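Local coordinates for protein type-2 restriction enzyme AgeI (PDB 5DWA) that recognizes the double-stranded DNA sequence 5'-ACCGGT-3' and cleaves it after the first A, giving fragments with terminal 5'-phosphates, at residues A[13-18]-A[67-72]; A[41-46]-A[89-94]; A[184-189]-A[233-238]. One frame throughout, in Å; residues are numbered along the deposited sequence.

Contact 1 (A[13-18]-A[67-72]); sequences AHVMLD and WHHVLY. With nucleotides of chain C.
V15 and L17 reach from the end of a β-hairpin, made of strands 2-8 and 11-16, onto the flank of helix 63-78, where H69 and V70 receive them. The contact illustrates how a hairpin can pack on a helix through apolar and CH-pi contacts without a hydrogen bond between the segments.

The aromatic part is a CH-pi interaction. V15 CG1 stands over the middle of the H69 ring, 3.9 Å from its centroid and only 4° off the ring normal, so the methyl meets the flat face squarely. Its sister CG2, anti to the backbone N, lies 3.8 Å from H69 NE2. The two side chains come from opposite directions, and H69 also touches L3 on the neighbouring hairpin strand.

The aliphatic part belongs to L17. Its CG is anti to the backbone N (chi1 -177°), which places the branched end against V70, and L17 CD2 meets V70 CG2 at 3.6 Å. These side chains cross at about a right angle. Helix 22-36 adds to this apolar patch, with Y25 and I28 against V70.

The polar part lies on another side of the helix and concerns DNA. Y72 ends a wider, pi-type turn, its N bonded to W67 O at 2.9 Å, and its ring extends to the DNA, meeting W88 as well. The phosphate oxygen approaches near the ring plane: Y72 OH donates a 2.6 Å hydrogen bond to OP1 of DG8 of chain C, and the same oxygen sits 3.3 Å from Y72 CE2.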
loop_
_atom_site.group_PDB
_atom_site.type_symbol
_atom_site.label_atom_id
_atom_site.label_comp_id
_atom_site.label_asym_id
_atom_site.label_seq_id
_atom_site.Cartn_x
_atom_site.Cartn_y
_atom_site.Cartn_z
ATOM N N ALA A 13 -20.622 -13.793 -12.580
ATOM C CA ALA A 13 -19.533 -14.287 -13.404
ATOM C C ALA A 13 -19.173 -15.698 -12.983
ATOM O O ALA A 13 -19.647 -16.193 -11.965
ATOM C CB ALA A 13 -18.339 -13.383 -13.324
ATOM N N HIS A 14 -18.337 -16.345 -13.785
ATOM C CA HIS A 14 -17.995 -17.734 -13.566
ATOM C C HIS A 14 -16.496 -17.881 -13.633
ATOM O O HIS A 14 -15.820 -17.136 -14.343
ATOM C CB HIS A 14 -18.673 -18.632 -14.600
ATOM C CG HIS A 14 -20.147 -18.403 -14.708
ATOM N ND1 HIS A 14 -21.056 -19.022 -13.877
ATOM C CD2 HIS A 14 -20.867 -17.603 -15.528
ATOM C CE1 HIS A 14 -22.276 -18.620 -14.189
ATOM N NE2 HIS A 14 -22.188 -17.759 -15.186
ATOM N N VAL A 15 -15.982 -18.828 -12.867
ATOM C CA VAL A 15 -14.579 -19.185 -12.946
ATOM C C VAL A 15 -14.490 -20.653 -12.550
ATOM O O VAL A 15 -15.271 -21.129 -11.725
ATOM C CB VAL A 15 -13.690 -18.287 -12.036
ATOM C CG1 VAL A 15 -13.992 -18.536 -10.566
ATOM C CG2 VAL A 15 -12.207 -18.517 -12.331
ATOM N N MET A 16 -13.558 -21.386 -13.147
ATOM C CA MET A 16 -13.407 -22.795 -12.805
ATOM C C MET A 16 -12.509 -22.973 -11.586
ATOM O O MET A 16 -11.421 -22.403 -11.513
ATOM C CB MET A 16 -12.853 -23.582 -13.992
ATOM C CG MET A 16 -13.773 -23.581 -15.205
ATOM S SD MET A 16 -15.398 -24.278 -14.845
ATOM C CE MET A 16 -14.940 -25.937 -14.353
ATOM N N LEU A 17 -12.990 -23.764 -10.633
ATOM C CA LEU A 17 -12.277 -24.051 -9.402
ATOM C C LEU A 17 -11.902 -25.529 -9.404
ATOM O O LEU A 17 -12.683 -26.386 -8.973
ATOM C CB LEU A 17 -13.131 -23.693 -8.186
ATOM C CG LEU A 17 -12.493 -23.883 -6.812
ATOM C CD1 LEU A 17 -11.323 -22.915 -6.641
ATOM C CD2 LEU A 17 -13.528 -23.702 -5.707
ATOM N N ASP A 18 -10.707 -25.811 -9.918
ATOM C CA ASP A 18 -10.227 -27.176 -10.115
ATOM C C ASP A 18 -10.046 -27.939 -8.813
ATOM O O ASP A 18 -9.609 -27.377 -7.808
ATOM C CB ASP A 18 -8.899 -27.157 -10.875
ATOM C CG ASP A 18 -8.990 -26.407 -12.185
ATOM O OD1 ASP A 18 -9.958 -26.644 -12.937
ATOM O OD2 ASP A 18 -8.096 -25.580 -12.461
ATOM N N TRP A 67 -8.212 -19.443 -1.308
ATOM C CA TRP A 67 -8.213 -18.182 -0.583
ATOM C C TRP A 67 -9.019 -17.124 -1.325
ATOM O O TRP A 67 -9.865 -16.445 -0.742
ATOM C CB TRP A 67 -6.780 -17.699 -0.380
ATOM C CG TRP A 67 -6.611 -16.520 0.508
ATOM C CD1 TRP A 67 -6.726 -15.202 0.173
ATOM C CD2 TRP A 67 -6.253 -16.557 1.889
ATOM N NE1 TRP A 67 -6.463 -14.409 1.273
ATOM C CE2 TRP A 67 -6.170 -15.222 2.336
ATOM C CE3 TRP A 67 -5.982 -17.597 2.789
ATOM C CZ2 TRP A 67 -5.834 -14.903 3.664
ATOM C CZ3 TRP A 67 -5.636 -17.277 4.096
ATOM C CH2 TRP A 67 -5.563 -15.936 4.520
ATOM N N HIS A 68 -8.737 -16.985 -2.619
ATOM C CA HIS A 68 -9.251 -15.871 -3.400
ATOM C C HIS A 68 -10.659 -16.089 -3.932
ATOM O O HIS A 68 -11.459 -15.156 -3.928
ATOM C CB HIS A 68 -8.303 -15.579 -4.571
ATOM C CG HIS A 68 -8.734 -14.433 -5.430
ATOM N ND1 HIS A 68 -8.965 -13.172 -4.928
ATOM C CD2 HIS A 68 -8.978 -14.362 -6.759
ATOM C CE1 HIS A 68 -9.336 -12.372 -5.912
ATOM N NE2 HIS A 68 -9.351 -13.070 -7.033
ATOM N N HIS A 69 -10.955 -17.298 -4.408
ATOM C CA HIS A 69 -12.257 -17.556 -5.027
ATOM C C HIS A 69 -13.276 -18.115 -4.042
ATOM O O HIS A 69 -14.473 -18.077 -4.320
ATOM C CB HIS A 69 -12.135 -18.524 -6.219
ATOM C CG HIS A 69 -11.444 -17.942 -7.413
ATOM N ND1 HIS A 69 -11.683 -16.665 -7.867
ATOM C CD2 HIS A 69 -10.531 -18.477 -8.260
ATOM C CE1 HIS A 69 -10.943 -16.429 -8.932
ATOM N NE2 HIS A 69 -10.234 -17.515 -9.194
ATOM N N VAL A 70 -12.818 -18.636 -2.901
ATOM C CA VAL A 70 -13.751 -19.214 -1.928
ATOM C C VAL A 70 -13.844 -18.370 -0.661
ATOM O O VAL A 70 -14.870 -17.746 -0.411
ATOM C CB VAL A 70 -13.366 -20.663 -1.550
ATOM C CG1 VAL A 70 -14.360 -21.243 -0.531
ATOM C CG2 VAL A 70 -13.301 -21.525 -2.795
ATOM N N LEU A 71 -12.770 -18.320 0.126
ATOM C CA LEU A 71 -12.808 -17.613 1.409
ATOM C C LEU A 71 -13.095 -16.116 1.255
ATOM O O LEU A 71 -13.965 -15.579 1.927
ATOM C CB LEU A 71 -11.492 -17.820 2.181
ATOM C CG LEU A 71 -11.135 -19.263 2.569
ATOM C CD1 LEU A 71 -9.883 -19.313 3.450
ATOM C CD2 LEU A 71 -12.314 -19.959 3.263
ATOM N N TYR A 72 -12.373 -15.455 0.351
ATOM C CA TYR A 72 -12.623 -14.045 0.049
ATOM C C TYR A 72 -14.069 -13.768 -0.307
ATOM O O TYR A 72 -14.696 -12.857 0.225
ATOM C CB TYR A 72 -11.724 -13.633 -1.108
ATOM C CG TYR A 72 -11.902 -12.250 -1.691
ATOM C CD1 TYR A 72 -11.890 -11.109 -0.894
ATOM C CD2 TYR A 72 -11.968 -12.083 -3.068
ATOM C CE1 TYR A 72 -11.998 -9.843 -1.455
ATOM C CE2 TYR A 72 -12.078 -10.838 -3.628
ATOM C CZ TYR A 72 -12.077 -9.723 -2.833
ATOM O OH TYR A 72 -12.163 -8.489 -3.432
ATOM P P DG C 8 -10.427 -7.781 -6.712
ATOM O OP1 DG C 8 -11.377 -8.604 -5.923
ATOM O OP2 DG C 8 -9.463 -8.458 -7.609
ATOM O "O5'" DG C 8 -11.292 -6.740 -7.532
ATOM C "C5'" DG C 8 -12.231 -5.936 -6.820
ATOM C "C4'" DG C 8 -12.288 -4.533 -7.389
ATOM O "O4'" DG C 8 -11.041 -3.833 -7.127
ATOM C "C3'" DG C 8 -12.512 -4.461 -8.880
ATOM O "O3'" DG C 8 -13.400 -3.386 -9.119
ATOM C "C2'" DG C 8 -11.093 -4.220 -9.446
ATOM C "C1'" DG C 8 -10.443 -3.400 -8.352
ATOM N N9 DG C 8 -9.009 -3.606 -8.191
ATOM C C8 DG C 8 -8.334 -4.803 -8.181
ATOM N N7 DG C 8 -7.047 -4.672 -7.936
ATOM C C5 DG C 8 -6.887 -3.311 -7.720
ATOM C C6 DG C 8 -5.728 -2.572 -7.415
ATOM O O6 DG C 8 -4.588 -2.999 -7.228
ATOM N N1 DG C 8 -5.991 -1.209 -7.298
ATOM C C2 DG C 8 -7.228 -0.627 -7.456
ATOM N N2 DG C 8 -7.300 0.715 -7.299
ATOM N N3 DG C 8 -8.320 -1.315 -7.748
ATOM C C4 DG C 8 -8.075 -2.641 -7.871
ATOM P P DG C 7 -6.355 -9.190 -1.652
ATOM O OP1 DG C 7 -7.224 -10.309 -1.232
ATOM O OP2 DG C 7 -5.047 -9.458 -2.266
ATOM O "O5'" DG C 7 -7.171 -8.313 -2.707
ATOM C "C5'" DG C 7 -8.427 -7.767 -2.379
ATOM C "C4'" DG C 7 -8.863 -6.815 -3.481
ATOM O "O4'" DG C 7 -8.111 -5.580 -3.384
ATOM C "C3'" DG C 7 -8.614 -7.325 -4.892
ATOM O "O3'" DG C 7 -9.614 -6.817 -5.727
ATOM C "C2'" DG C 7 -7.247 -6.721 -5.236
ATOM C "C1'" DG C 7 -7.355 -5.360 -4.575
ATOM N N9 DG C 7 -6.087 -4.807 -4.142
ATOM C C8 DG C 7 -4.862 -5.433 -4.110
ATOM N N7 DG C 7 -3.924 -4.691 -3.592
ATOM C C5 DG C 7 -4.575 -3.521 -3.228
ATOM C C6 DG C 7 -4.078 -2.351 -2.613
ATOM O O6 DG C 7 -2.922 -2.113 -2.236
ATOM N N1 DG C 7 -5.074 -1.406 -2.420
ATOM C C2 DG C 7 -6.390 -1.565 -2.778
ATOM N N2 DG C 7 -7.205 -0.544 -2.506
ATOM N N3 DG C 7 -6.866 -2.652 -3.359
ATOM C C4 DG C 7 -5.909 -3.586 -3.551
#

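Contact 2 (A[41-46]-A[89-94]); sequences LKSRDA and VRTSGE. With nucleotides of chain C; nucleotides of chain D.
R44 and T91 bring their helices close, with CA atoms 4.9 Å apart where the first turn of helix 43-57, with K42 at its N-cap position, lies against helix 84-109. Small groups meet here: R44 CA rests on T91 O and S43 CB on T91 CG2, each pair at 3.6 Å, while T91 OG1 is turned to S87 O in its own helix.

Above this close point a salt-bridge network joins R44, E94 and R90. R44 leaves the backbone with CG between N and the carbonyl carbon (chi1 70°), then runs extended to NE, and its NH1 forms a hydrogen-bonded salt bridge with E94 OE1 at 2.8 Å (158° at the hydrogen). OE1 lies in the guanidinium plane, whereas the donor stands 44° out of the carboxylate plane. K42 CD lies over the rim of one guanidinium face, and F119 makes a cation-pi contact with R44. E94 OE2 takes a weak bond from R90 NH1 at 3.4 Å.

On the DNA side, R90 NH2 is 2.9 Å from O4' of DG11 of chain D, and R90 NE is hydrogen-bonded to O2 of a cytosine base. R44 NH1 lies 3.4 Å from O3' of the same DG11. One carboxylate thus serves two arginines: E94 probably steadies R44 and, more weakly, R90 beside the DNA.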
loop_
_atom_site.group_PDB
_atom_site.type_symbol
_atom_site.label_atom_id
_atom_site.label_comp_id
_atom_site.label_asym_id
_atom_site.label_seq_id
_atom_site.Cartn_x
_atom_site.Cartn_y
_atom_site.Cartn_z
ATOM N N LEU A 41 -14.633 -13.968 18.140
ATOM C CA LEU A 41 -13.686 -14.626 17.248
ATOM C C LEU A 41 -13.115 -13.616 16.271
ATOM O O LEU A 41 -13.839 -13.103 15.423
ATOM C CB LEU A 41 -14.347 -15.779 16.494
ATOM C CG LEU A 41 -13.419 -16.513 15.517
ATOM C CD1 LEU A 41 -12.242 -17.166 16.243
ATOM C CD2 LEU A 41 -14.193 -17.536 14.709
ATOM N N LYS A 42 -11.831 -13.314 16.409
ATOM C CA LYS A 42 -11.162 -12.433 15.448
ATOM C C LYS A 42 -11.216 -13.060 14.072
ATOM O O LYS A 42 -11.005 -14.253 13.913
ATOM C CB LYS A 42 -9.714 -12.177 15.857
ATOM C CG LYS A 42 -9.564 -11.417 17.177
ATOM C CD LYS A 42 -8.106 -11.175 17.536
ATOM C CE LYS A 42 -7.425 -12.441 18.019
ATOM N NZ LYS A 42 -8.061 -12.938 19.274
ATOM N N SER A 43 -11.487 -12.254 13.056
ATOM C CA SER A 43 -11.600 -12.825 11.729
ATOM C C SER A 43 -10.266 -13.336 11.199
ATOM O O SER A 43 -10.250 -14.197 10.322
ATOM C CB SER A 43 -12.194 -11.812 10.763
ATOM O OG SER A 43 -13.577 -11.705 11.003
ATOM N N ARG A 44 -9.148 -12.835 11.718
ATOM C CA ARG A 44 -7.864 -13.379 11.286
ATOM C C ARG A 44 -7.800 -14.860 11.656
ATOM O O ARG A 44 -7.231 -15.670 10.924
ATOM C CB ARG A 44 -6.674 -12.608 11.887
ATOM C CG ARG A 44 -6.455 -12.778 13.382
ATOM C CD ARG A 44 -5.232 -12.005 13.812
ATOM N NE ARG A 44 -4.874 -12.257 15.208
ATOM C CZ ARG A 44 -4.326 -11.344 16.001
ATOM N NH1 ARG A 44 -4.096 -10.121 15.546
ATOM N NH2 ARG A 44 -4.027 -11.650 17.258
ATOM N N ASP A 45 -8.437 -15.211 12.769
ATOM C CA ASP A 45 -8.515 -16.606 13.195
ATOM C C ASP A 45 -9.546 -17.403 12.402
ATOM O O ASP A 45 -9.302 -18.553 12.023
ATOM C CB ASP A 45 -8.827 -16.684 14.693
ATOM C CG ASP A 45 -7.676 -16.225 15.541
ATOM O OD1 ASP A 45 -6.519 -16.516 15.168
ATOM O OD2 ASP A 45 -7.920 -15.569 16.575
ATOM N N ALA A 46 -10.698 -16.794 12.133
ATOM C CA ALA A 46 -11.708 -17.422 11.293
ATOM C C ALA A 46 -11.155 -17.762 9.905
ATOM O O ALA A 46 -11.275 -18.889 9.436
ATOM C CB ALA A 46 -12.923 -16.517 11.175
ATOM N N VAL A 89 -9.521 -6.500 4.029
ATOM C CA VAL A 89 -8.147 -5.989 4.007
ATOM C C VAL A 89 -7.505 -6.107 5.389
ATOM O O VAL A 89 -6.386 -6.596 5.522
ATOM C CB VAL A 89 -8.089 -4.520 3.558
ATOM C CG1 VAL A 89 -6.670 -3.976 3.683
ATOM C CG2 VAL A 89 -8.611 -4.380 2.131
ATOM N N ARG A 90 -8.246 -5.683 6.412
ATOM C CA ARG A 90 -7.707 -5.590 7.763
ATOM C C ARG A 90 -7.491 -6.960 8.402
ATOM O O ARG A 90 -6.561 -7.141 9.198
ATOM C CB ARG A 90 -8.644 -4.741 8.622
ATOM C CG ARG A 90 -8.278 -4.709 10.098
ATOM C CD ARG A 90 -6.926 -4.053 10.349
ATOM N NE ARG A 90 -6.670 -4.015 11.791
ATOM C CZ ARG A 90 -5.730 -4.711 12.420
ATOM N NH1 ARG A 90 -4.893 -5.483 11.739
ATOM N NH2 ARG A 90 -5.615 -4.618 13.744
ATOM N N THR A 91 -8.332 -7.928 8.050
ATOM C CA THR A 91 -8.279 -9.239 8.710
ATOM C C THR A 91 -7.525 -10.326 7.936
ATOM O O THR A 91 -6.943 -11.227 8.540
ATOM C CB THR A 91 -9.696 -9.754 9.007
ATOM O OG1 THR A 91 -10.442 -9.861 7.785
ATOM C CG2 THR A 91 -10.402 -8.798 9.954
ATOM N N SER A 92 -7.517 -10.252 6.607
ATOM C CA SER A 92 -6.979 -11.359 5.814
ATOM C C SER A 92 -5.448 -11.417 5.781
ATOM O O SER A 92 -4.880 -12.492 5.653
ATOM C CB SER A 92 -7.539 -11.304 4.385
ATOM O OG SER A 92 -7.050 -10.181 3.664
ATOM N N GLY A 93 -4.790 -10.272 5.910
ATOM C CA GLY A 93 -3.337 -10.238 5.956
ATOM C C GLY A 93 -2.837 -10.990 7.168
ATOM O O GLY A 93 -1.998 -11.887 7.067
ATOM N N GLU A 94 -3.381 -10.637 8.328
ATOM C CA GLU A 94 -3.021 -11.343 9.548
ATOM C C GLU A 94 -3.495 -12.796 9.516
ATOM O O GLU A 94 -2.876 -13.676 10.122
ATOM C CB GLU A 94 -3.587 -10.615 10.768
ATOM C CG GLU A 94 -2.949 -9.240 10.953
ATOM C CD GLU A 94 -3.248 -8.600 12.294
ATOM O OE1 GLU A 94 -4.222 -9.014 12.950
ATOM O OE2 GLU A 94 -2.484 -7.686 12.694
ATOM P P DC C 6 -1.510 -7.667 2.994
ATOM O OP1 DC C 6 -1.271 -9.101 2.988
ATOM O OP2 DC C 6 -0.508 -6.691 2.529
ATOM O "O5'" DC C 6 -2.835 -7.435 2.135
ATOM C "C5'" DC C 6 -3.999 -8.130 2.470
ATOM C "C4'" DC C 6 -5.138 -7.630 1.617
ATOM O "O4'" DC C 6 -5.314 -6.212 1.815
ATOM C "C3'" DC C 6 -4.978 -7.839 0.121
ATOM O "O3'" DC C 6 -6.225 -8.209 -0.392
ATOM C "C2'" DC C 6 -4.552 -6.457 -0.392
ATOM C "C1'" DC C 6 -5.264 -5.524 0.577
ATOM N N1 DC C 6 -4.549 -4.260 0.833
ATOM C C2 DC C 6 -5.179 -3.028 0.625
ATOM O O2 DC C 6 -6.328 -2.994 0.168
ATOM N N3 DC C 6 -4.497 -1.891 0.909
ATOM C C4 DC C 6 -3.267 -1.959 1.409
ATOM N N4 DC C 6 -2.635 -0.813 1.667
ATOM C C5 DC C 6 -2.627 -3.201 1.659
ATOM C C6 DC C 6 -3.295 -4.313 1.367
ATOM P P DG D 11 -10.165 -7.751 15.589
ATOM O OP1 DG D 11 -10.369 -8.489 14.320
ATOM O OP2 DG D 11 -11.158 -7.935 16.690
ATOM O "O5'" DG D 11 -8.742 -8.097 16.186
ATOM C "C5'" DG D 11 -7.585 -8.062 15.372
ATOM C "C4'" DG D 11 -6.448 -7.383 16.106
ATOM O "O4'" DG D 11 -6.661 -5.947 16.088
ATOM C "C3'" DG D 11 -6.308 -7.767 17.579
ATOM O "O3'" DG D 11 -4.930 -7.802 17.941
ATOM C "C2'" DG D 11 -7.045 -6.636 18.297
ATOM C "C1'" DG D 11 -6.695 -5.449 17.418
ATOM N N9 DG D 11 -7.675 -4.366 17.462
ATOM C C8 DG D 11 -9.021 -4.469 17.725
ATOM N N7 DG D 11 -9.647 -3.323 17.668
ATOM C C5 DG D 11 -8.655 -2.410 17.341
ATOM C C6 DG D 11 -8.727 -1.007 17.136
ATOM O O6 DG D 11 -9.717 -0.266 17.207
ATOM N N1 DG D 11 -7.489 -0.470 16.818
ATOM C C2 DG D 11 -6.327 -1.186 16.707
ATOM N N2 DG D 11 -5.237 -0.488 16.402
ATOM N N3 DG D 11 -6.239 -2.496 16.894
ATOM C C4 DG D 11 -7.438 -3.040 17.208
ATOM P P DC C 5 1.358 -3.500 6.323
ATOM O OP1 DC C 5 2.469 -4.213 7.001
ATOM O OP2 DC C 5 1.653 -2.494 5.282
ATOM O "O5'" DC C 5 0.366 -4.592 5.716
ATOM C "C5'" DC C 5 -0.112 -5.647 6.532
ATOM C "C4'" DC C 5 -1.599 -5.839 6.326
ATOM O "O4'" DC C 5 -2.295 -4.701 6.845
ATOM C "C3'" DC C 5 -2.009 -5.932 4.870
ATOM O "O3'" DC C 5 -1.967 -7.285 4.484
ATOM C "C2'" DC C 5 -3.447 -5.382 4.873
ATOM C "C1'" DC C 5 -3.502 -4.500 6.129
ATOM N N1 DC C 5 -3.634 -3.028 5.863
ATOM C C2 DC C 5 -4.792 -2.348 6.263
ATOM O O2 DC C 5 -5.689 -2.982 6.820
ATOM N N3 DC C 5 -4.893 -1.016 6.037
ATOM C C4 DC C 5 -3.889 -0.362 5.432
ATOM N N4 DC C 5 -4.029 0.952 5.233
ATOM C C5 DC C 5 -2.698 -1.031 5.028
ATOM C C6 DC C 5 -2.611 -2.346 5.254
#

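Contact 3 (A[184-189]-A[233-238])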
loop_
_atom_site.group_PDB
_atom_site.type_symbol
_atom_site.label_atom_id
_atom_site.label_comp_id
_atom_site.label_asym_id
_atom_site.label_seq_id
_atom_site.Cartn_x
_atom_site.Cartn_y
_atom_site.Cartn_z
ATOM N N ILE A 184 18.116 -5.559 5.028
ATOM C CA ILE A 184 18.712 -5.329 6.340
ATOM C C ILE A 184 18.869 -6.654 7.087
ATOM O O ILE A 184 19.929 -6.948 7.642
ATOM C CB ILE A 184 17.865 -4.339 7.163
ATOM C CG1 ILE A 184 18.018 -2.925 6.592
ATOM C CG2 ILE A 184 18.264 -4.357 8.631
ATOM C CD1 ILE A 184 16.937 -1.948 7.041
ATOM N N MET A 185 17.811 -7.461 7.089
ATOM C CA MET A 185 17.867 -8.769 7.723
ATOM C C MET A 185 18.961 -9.671 7.148
ATOM O O MET A 185 19.720 -10.283 7.896
ATOM C CB MET A 185 16.513 -9.465 7.603
ATOM C CG MET A 185 15.420 -8.781 8.390
ATOM S SD MET A 185 13.769 -9.405 8.003
ATOM C CE MET A 185 13.959 -11.109 8.518
ATOM N N MET A 186 19.038 -9.762 5.825
ATOM C CA MET A 186 20.017 -10.631 5.185
ATOM C C MET A 186 21.425 -10.123 5.478
ATOM O O MET A 186 22.348 -10.914 5.660
ATOM C CB MET A 186 19.756 -10.713 3.672
ATOM C CG MET A 186 18.383 -11.299 3.320
ATOM S SD MET A 186 17.997 -11.310 1.561
ATOM C CE MET A 186 19.068 -12.630 1.006
ATOM N N GLY A 187 21.568 -8.801 5.552
ATOM C CA GLY A 187 22.844 -8.190 5.899
ATOM C C GLY A 187 23.299 -8.544 7.304
ATOM O O GLY A 187 24.499 -8.553 7.591
ATOM N N GLU A 188 22.348 -8.828 8.187
ATOM C CA GLU A 188 22.666 -9.221 9.557
ATOM C C GLU A 188 22.663 -10.734 9.718
ATOM O O GLU A 188 22.550 -11.252 10.832
ATOM C CB GLU A 188 21.684 -8.579 10.544
ATOM C CG GLU A 188 21.692 -7.052 10.526
ATOM C CD GLU A 188 23.059 -6.456 10.836
ATOM O OE1 GLU A 188 23.858 -7.102 11.546
ATOM O OE2 GLU A 188 23.336 -5.331 10.368
ATOM N N GLY A 189 22.788 -11.443 8.601
ATOM C CA GLY A 189 22.894 -12.890 8.631
ATOM C C GLY A 189 21.617 -13.610 9.015
ATOM O O GLY A 189 21.659 -14.743 9.486
ATOM N N ASP A 233 16.580 -9.902 -3.430
ATOM C CA ASP A 233 16.061 -9.122 -2.308
ATOM C C ASP A 233 15.520 -9.977 -1.154
ATOM O O ASP A 233 15.222 -9.440 -0.093
ATOM C CB ASP A 233 14.960 -8.174 -2.791
ATOM C CG ASP A 233 15.501 -7.009 -3.599
ATOM O OD1 ASP A 233 16.679 -6.644 -3.400
ATOM O OD2 ASP A 233 14.741 -6.455 -4.424
ATOM N N PHE A 234 15.389 -11.287 -1.368
ATOM C CA PHE A 234 14.911 -12.225 -0.340
ATOM C C PHE A 234 15.748 -13.499 -0.363
ATOM O O PHE A 234 16.321 -13.850 -1.393
ATOM C CB PHE A 234 13.424 -12.583 -0.547
ATOM C CG PHE A 234 12.509 -11.406 -0.483
ATOM C CD1 PHE A 234 11.983 -10.984 0.726
ATOM C CD2 PHE A 234 12.189 -10.700 -1.632
ATOM C CE1 PHE A 234 11.152 -9.880 0.789
ATOM C CE2 PHE A 234 11.358 -9.600 -1.581
ATOM C CZ PHE A 234 10.832 -9.188 -0.368
ATOM N N SER A 235 15.816 -14.191 0.772
ATOM C CA SER A 235 16.583 -15.431 0.861
ATOM C C SER A 235 15.999 -16.482 -0.068
ATOM O O SER A 235 16.722 -17.266 -0.686
ATOM C CB SER A 235 16.603 -15.962 2.296
ATOM O OG SER A 235 17.184 -15.025 3.178
ATOM N N ALA A 236 14.672 -16.489 -0.136
ATOM C CA ALA A 236 13.917 -17.428 -0.954
ATOM C C ALA A 236 12.473 -16.977 -0.977
ATOM O O ALA A 236 12.047 -16.221 -0.113
ATOM C CB ALA A 236 14.018 -18.833 -0.413
ATOM N N CYS A 237 11.736 -17.426 -1.986
ATOM C CA CYS A 237 10.318 -17.125 -2.089
ATOM C C CYS A 237 9.542 -18.420 -2.238
ATOM O O CYS A 237 9.912 -19.296 -3.031
ATOM C CB CYS A 237 10.051 -16.192 -3.277
ATOM S SG CYS A 237 8.288 -15.906 -3.651
ATOM N N PHE A 238 8.480 -18.542 -1.452
ATOM C CA PHE A 238 7.604 -19.701 -1.521
ATOM C C PHE A 238 6.215 -19.231 -1.871
ATOM O O PHE A 238 5.642 -18.422 -1.157
ATOM C CB PHE A 238 7.618 -20.463 -0.197
ATOM C CG PHE A 238 8.953 -21.051 0.120
ATOM C CD1 PHE A 238 9.932 -20.283 0.736
ATOM C CD2 PHE A 238 9.255 -22.354 -0.243
ATOM C CE1 PHE A 238 11.176 -20.817 1.009
ATOM C CE2 PHE A 238 10.498 -22.884 0.018
ATOM C CZ PHE A 238 11.458 -22.115 0.645
#
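M186 fills the junction between the C-terminal turn of helix 178-187 and the loop entering strand 236-239, and almost the whole contact rests on its thioether. The tight side is the loop backbone. Bent at chi3 (73°), the chain lays M186 SD 3.7 Å from D233 O and turns CE against S235, 3.6 Å from its N and 3.7 Å from its OG. These polar neighbours are engaged by others: S235 OG bonds S192 N, and D233 O receives S182 OG. An alanine in place of M186 would lose CG, SD and CE and is likely to leave a gap beside the D233-S235 backbone, with the helix end less firmly seated on it.

The opposite character prevails just past M186. G187 and G189 are exposed and make no contact with the loop; G189, at positive phi, ends the helix in a Schellman motif, its N bonded to M186 O at 3.0 Å. The chain then turns back into strand 191-196, which lies between 159-168 and 236-239, parallel to both. Helix 178-187 therefore links the adjacent parallel strands 159-168 and 191-196 as a beta-alpha-beta crossover, an arrangement at home in the PD-(D/E)XK nuclease fold.

Contacts 1 and 2 share the run of helices, contact 1 adding the N-terminal hairpin; contact 3 belongs to the nuclease sheet on the other side of the chain's centre, its centre about 32 Å and 27 Å from theirs. No helix or strand serves two contacts, yet helices 43-57, 63-78 and 84-109 follow one another, and contacts 1 and 2 touch where W67 CZ2 packs 3.3 Å from S92 O. Contacts 1 and 3 are buried and lack hydrogen bonds between their segments: one joins branched side chains and an imidazole, the other a thioether and backbone. Partly buried, contact 2 alone is bridged by charge. DNA borders contacts 1 and 2, whereas contact 3 stays about 12 Å from it at the nearest atom.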